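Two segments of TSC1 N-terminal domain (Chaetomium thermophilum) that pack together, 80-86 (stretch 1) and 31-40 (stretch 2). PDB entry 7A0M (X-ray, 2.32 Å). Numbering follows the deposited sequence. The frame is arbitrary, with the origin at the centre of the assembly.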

ATOM      1  N   ARG B  80      24.828   4.435 -54.200  1.00 87.97           N
ATOM      2  CA  ARG B  80      25.403   4.504 -52.859  1.00 84.05           C
ATOM      3  C   ARG B  80      26.866   4.929 -52.909  1.00 79.76           C
ATOM      4  O   ARG B  80      27.298   5.778 -52.120  1.00 81.63           O
ATOM      5  CB  ARG B  80      25.251   3.156 -52.153  1.00 77.53           C
ATOM      6  CG  ARG B  80      23.808   2.787 -51.853  1.00 78.57           C
ATOM      7  CD  ARG B  80      23.660   1.374 -51.313  1.00 78.56           C
ATOM      8  NE  ARG B  80      24.544   1.110 -50.182  1.00 81.75           N
ATOM      9  CZ  ARG B  80      24.781  -0.103 -49.693  1.00 83.59           C
ATOM     10  NH1 ARG B  80      24.198  -1.165 -50.233  1.00 83.28           N
ATOM     11  NH2 ARG B  80      25.602  -0.256 -48.663  1.00 86.68           N
ATOM     12  N   GLN B  81      27.643   4.348 -53.825  1.00 79.95           N
ATOM     13  CA  GLN B  81      29.065   4.664 -53.893  1.00 82.70           C
ATOM     14  C   GLN B  81      29.314   6.073 -54.418  1.00 82.55           C
ATOM     15  O   GLN B  81      30.275   6.727 -53.998  1.00 85.48           O
ATOM     16  CB  GLN B  81      29.784   3.646 -54.772  1.00 87.07           C
ATOM     17  CG  GLN B  81      29.634   2.208 -54.323  1.00 93.24           C
ATOM     18  CD  GLN B  81      30.394   1.264 -55.221  1.00 99.17           C
ATOM     19  OE1 GLN B  81      31.376   1.656 -55.848  1.00102.65           O
ATOM     20  NE2 GLN B  81      29.949   0.013 -55.292  1.00 93.96           N
ATOM     21  N   LEU B  82      28.472   6.555 -55.328  1.00 83.04           N
ATOM     22  CA  LEU B  82      28.633   7.881 -55.910  1.00 87.96           C
ATOM     23  C   LEU B  82      27.935   8.969 -55.108  1.00 89.34           C
ATOM     24  O   LEU B  82      27.971  10.136 -55.512  1.00 90.04           O
ATOM     25  CB  LEU B  82      28.114   7.896 -57.352  1.00 89.09           C
ATOM     26  CG  LEU B  82      29.029   7.292 -58.417  1.00 91.23           C
ATOM     27  CD1 LEU B  82      28.310   7.208 -59.754  1.00 94.73           C
ATOM     28  CD2 LEU B  82      30.306   8.107 -58.543  1.00 93.44           C
ATOM     29  N   ARG B  83      27.299   8.612 -53.995  1.00 86.03           N
ATOM     30  CA  ARG B  83      26.614   9.597 -53.161  1.00 77.06           C
ATOM     31  C   ARG B  83      27.493  10.757 -52.701  1.00 80.42           C
ATOM     32  O   ARG B  83      27.019  11.904 -52.754  1.00 77.68           O
ATOM     33  CB  ARG B  83      25.995   8.890 -51.949  1.00 75.24           C
ATOM     34  CG  ARG B  83      25.228   9.806 -51.019  1.00 73.98           C
ATOM     35  CD  ARG B  83      24.679   9.023 -49.844  1.00 75.82           C
ATOM     36  NE  ARG B  83      25.764   8.408 -49.083  1.00 77.20           N
ATOM     37  CZ  ARG B  83      26.501   9.039 -48.175  1.00 82.28           C
ATOM     38  NH1 ARG B  83      26.283  10.320 -47.907  1.00 84.29           N
ATOM     39  NH2 ARG B  83      27.467   8.390 -47.540  1.00 82.70           N
ATOM     40  N   PRO B  84      28.736  10.557 -52.237  1.00 81.73           N
ATOM     41  CA  PRO B  84      29.533  11.721 -51.816  1.00 86.67           C
ATOM     42  C   PRO B  84      29.791  12.711 -52.935  1.00 93.18           C
ATOM     43  O   PRO B  84      29.942  13.911 -52.670  1.00 98.94           O
ATOM     44  CB  PRO B  84      30.839  11.090 -51.316  1.00 88.90           C
ATOM     45  CG  PRO B  84      30.467   9.707 -50.932  1.00 84.84           C
ATOM     46  CD  PRO B  84      29.430   9.292 -51.930  1.00 82.15           C
ATOM     47  N   GLY B  85      29.841  12.248 -54.180  1.00 88.97           N
ATOM     48  CA  GLY B  85      30.095  13.119 -55.305  1.00 92.54           C
ATOM     49  C   GLY B  85      28.883  13.763 -55.937  1.00 88.78           C
ATOM     50  O   GLY B  85      29.029  14.448 -56.953  1.00 93.80           O
ATOM     51  N   LEU B  86      27.684  13.574 -55.372  1.00 83.62           N
ATOM     52  CA  LEU B  86      26.489  14.167 -55.967  1.00 84.54           C
ATOM     53  C   LEU B  86      26.434  15.668 -55.737  1.00 90.74           C
ATOM     54  O   LEU B  86      25.886  16.406 -56.567  1.00 80.62           O
ATOM     55  CB  LEU B  86      25.232  13.514 -55.395  1.00 79.81           C
ATOM     56  CG  LEU B  86      24.994  12.049 -55.755  1.00 80.78           C
ATOM     57  CD1 LEU B  86      23.789  11.505 -55.005  1.00 75.60           C
ATOM     58  CD2 LEU B  86      24.808  11.909 -57.254  1.00 79.52           C
TER
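Stretch 2 (31-40) LDAIISSYLE

Stretch 2 is helical throughout, and the helix extends beyond both of its ends. Its backbone bonds follow the i to i+4 pattern: Ile35 N donates to Leu31 O at 3.1 Å, Tyr38 N to Ile34 O at 2.9 Å, and Leu39 N to Ile35 O at 3.0 Å. Arg80 and Gln81 belong to a helix that begins earlier in the chain. Further on the backbone of stretch 1 stays tightly coiled, with Leu86 N bonded to Arg83 O at 3.2 Å and a weak bond from Gly85 N to Leu82 O at 3.1 Å.

The two segments run in the same general sense. Leu82 lies nearest Ile35, with 7.1 Å between Leu82 CA and Ile35 CA. Gly85 lies nearest Leu39, with 6.2 Å between Gly85 CA and Leu39 CA. The backbones are therefore somewhat closer at Gly85. The contact is small, burying 361 Å² over both sides, and it is largely apolar.

On stretch 2, Ile35, Tyr38 and Leu39 point toward stretch 1. Their spacing of three and four residues puts them on one side of the helix. Ile35 is m, t. Ile35 CG2 rests 4.1 Å from Leu82 CD2. Leu82 is also m, t. Its CA-to-CB bond points sideways, but the end of the side chain comes nearer. Chi2 places CD1 trans to CA, and it is the other methyl, CD2, that meets the helix. Leu82 CD2 also lies 4.3 Å from Tyr38 CD2, obliquely to the ring. Tyr38 has chi1 t, which carries the ring out beyond CB on the side of stretch 1, where Leu82 CD2 meets it.

Leu39 is m, t, and its two methyls meet different parts of stretch 1. Leu39 CD1 lies 3.7 Å from Gln81 O and 4.4 Å from Pro84 CG. Leu39 CD2 lies 3.7 Å from Gly85 CA. Gly85 has no side chain, and this matters here: an ideal CB would stand 2.7 Å from Leu39 CD2, a clash, and 3.5 Å from Tyr38 CE2, which is tight. Pro84 has a C-gamma exo pucker and has 15 Å² covered by stretch 2.

The CA-to-CB bond of Gln81 points toward the helix. With chi1 m and chi2 t the chain is extended beyond it, and the amide comes close to Asp32. Asp32 is m; its CA-to-CB bond points sideways, but its carboxylate comes nearer. As modelled, Gln81 OE1 is 2.6 Å from Asp32 OD1. The amide is probably turned over in the model, so the bonding at this end is left open.

Arg83 and Leu86 point away from stretch 2 and make no contact with it. Arg80 is out of reach; its guanidinium is hydrogen-bonded elsewhere in the structure.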

ATOM      1  N   LEU B  31      35.030  -1.328 -61.290  1.00141.55           N
ATOM      2  CA  LEU B  31      34.150  -0.178 -61.127  1.00136.25           C
ATOM      3  C   LEU B  31      34.479   0.621 -59.874  1.00128.01           C
ATOM      4  O   LEU B  31      34.514   1.856 -59.918  1.00129.04           O
ATOM      5  CB  LEU B  31      32.697  -0.623 -61.059  1.00134.09           C
ATOM      6  CG  LEU B  31      32.073  -1.496 -62.129  1.00139.51           C
ATOM      7  CD1 LEU B  31      30.686  -1.675 -61.635  1.00135.63           C
ATOM      8  CD2 LEU B  31      32.071  -0.827 -63.480  1.00143.26           C
ATOM      9  N   ASP B  32      34.686  -0.060 -58.742  1.00119.31           N
ATOM     10  CA  ASP B  32      34.958   0.651 -57.498  1.00113.04           C
ATOM     11  C   ASP B  32      36.261   1.434 -57.577  1.00114.24           C
ATOM     12  O   ASP B  32      36.386   2.492 -56.950  1.00106.38           O
ATOM     13  CB  ASP B  32      35.003  -0.320 -56.317  1.00116.25           C
ATOM     14  CG  ASP B  32      33.730  -1.137 -56.176  1.00120.76           C
ATOM     15  OD1 ASP B  32      32.627  -0.586 -56.369  1.00119.04           O
ATOM     16  OD2 ASP B  32      33.835  -2.337 -55.847  1.00125.07           O
ATOM     17  N   ALA B  33      37.237   0.934 -58.337  1.00121.81           N
ATOM     18  CA  ALA B  33      38.514   1.627 -58.451  1.00130.01           C
ATOM     19  C   ALA B  33      38.367   2.968 -59.156  1.00129.54           C
ATOM     20  O   ALA B  33      38.936   3.970 -58.712  1.00136.10           O
ATOM     21  CB  ALA B  33      39.523   0.746 -59.188  1.00140.90           C
ATOM     22  N   ILE B  34      37.609   3.008 -60.254  1.00122.83           N
ATOM     23  CA  ILE B  34      37.411   4.267 -60.966  1.00114.72           C
ATOM     24  C   ILE B  34      36.619   5.249 -60.108  1.00106.77           C
ATOM     25  O   ILE B  34      36.890   6.456 -60.111  1.00103.27           O
ATOM     26  CB  ILE B  34      36.727   4.019 -62.320  1.00112.72           C
ATOM     27  CG1 ILE B  34      37.542   3.035 -63.158  1.00111.90           C
ATOM     28  CG2 ILE B  34      36.619   5.315 -63.086  1.00113.42           C
ATOM     29  CD1 ILE B  34      36.904   2.694 -64.488  1.00113.03           C
ATOM     30  N   ILE B  35      35.625   4.750 -59.368  1.00105.98           N
ATOM     31  CA  ILE B  35      34.813   5.612 -58.512  1.00103.24           C
ATOM     32  C   ILE B  35      35.677   6.281 -57.449  1.00108.35           C
ATOM     33  O   ILE B  35      35.568   7.489 -57.206  1.00109.08           O
ATOM     34  CB  ILE B  35      33.664   4.810 -57.874  1.00100.20           C
ATOM     35  CG1 ILE B  35      32.643   4.393 -58.933  1.00100.13           C
ATOM     36  CG2 ILE B  35      32.988   5.619 -56.778  1.00 98.40           C
ATOM     37  CD1 ILE B  35      31.462   3.624 -58.387  1.00 98.10           C
ATOM     38  N   SER B  36      36.541   5.504 -56.791  1.00110.07           N
ATOM     39  CA  SER B  36      37.383   6.058 -55.733  1.00108.96           C
ATOM     40  C   SER B  36      38.309   7.147 -56.265  1.00107.59           C
ATOM     41  O   SER B  36      38.451   8.210 -55.650  1.00107.85           O
ATOM     42  CB  SER B  36      38.192   4.939 -55.077  1.00112.90           C
ATOM     43  OG  SER B  36      39.178   5.463 -54.205  1.00115.58           O
ATOM     44  N   SER B  37      38.953   6.901 -57.409  1.00111.97           N
ATOM     45  CA  SER B  37      39.804   7.923 -58.010  1.00119.71           C
ATOM     46  C   SER B  37      39.001   9.135 -58.466  1.00117.02           C
ATOM     47  O   SER B  37      39.497  10.265 -58.405  1.00118.42           O
ATOM     48  CB  SER B  37      40.595   7.341 -59.178  1.00122.02           C
ATOM     49  OG  SER B  37      41.362   8.350 -59.812  1.00133.16           O
ATOM     50  N   TYR B  38      37.768   8.920 -58.936  1.00108.18           N
ATOM     51  CA  TYR B  38      36.915  10.039 -59.327  1.00106.22           C
ATOM     52  C   TYR B  38      36.636  10.948 -58.139  1.00107.45           C
ATOM     53  O   TYR B  38      36.802  12.171 -58.224  1.00108.64           O
ATOM     54  CB  TYR B  38      35.606   9.515 -59.916  1.00100.65           C
ATOM     55  CG  TYR B  38      34.550  10.580 -60.107  1.00100.78           C
ATOM     56  CD1 TYR B  38      34.516  11.356 -61.257  1.00103.33           C
ATOM     57  CD2 TYR B  38      33.586  10.812 -59.133  1.00 92.95           C
ATOM     58  CE1 TYR B  38      33.551  12.332 -61.431  1.00103.83           C
ATOM     59  CE2 TYR B  38      32.622  11.785 -59.296  1.00 90.96           C
ATOM     60  CZ  TYR B  38      32.608  12.543 -60.447  1.00 99.01           C
ATOM     61  OH  TYR B  38      31.646  13.513 -60.613  1.00101.25           O
ATOM     62  N   LEU B  39      36.197  10.368 -57.021  1.00101.89           N
ATOM     63  CA  LEU B  39      35.927  11.166 -55.833  1.00 97.28           C
ATOM     64  C   LEU B  39      37.199  11.790 -55.273  1.00 99.68           C
ATOM     65  O   LEU B  39      37.119  12.756 -54.508  1.00102.45           O
ATOM     66  CB  LEU B  39      35.241  10.306 -54.770  1.00 88.99           C
ATOM     67  CG  LEU B  39      33.912   9.680 -55.203  1.00 84.86           C
ATOM     68  CD1 LEU B  39      33.352   8.782 -54.110  1.00 85.91           C
ATOM     69  CD2 LEU B  39      32.910  10.758 -55.583  1.00 82.70           C
ATOM     70  N   GLU B  40      38.366  11.264 -55.650  1.00109.09           N
ATOM     71  CA  GLU B  40      39.626  11.805 -55.156  1.00115.40           C
ATOM     72  C   GLU B  40      39.914  13.174 -55.759  1.00121.57           C
ATOM     73  O   GLU B  40      40.140  14.148 -55.031  1.00124.25           O
ATOM     74  CB  GLU B  40      40.763  10.823 -55.451  1.00121.91           C
ATOM     75  CG  GLU B  40      42.149  11.446 -55.524  1.00129.58           C
ATOM     76  CD  GLU B  40      42.594  11.698 -56.953  1.00136.95           C
ATOM     77  OE1 GLU B  40      42.251  10.882 -57.835  1.00136.75           O
ATOM     78  OE2 GLU B  40      43.274  12.717 -57.196  1.00139.49           O
TER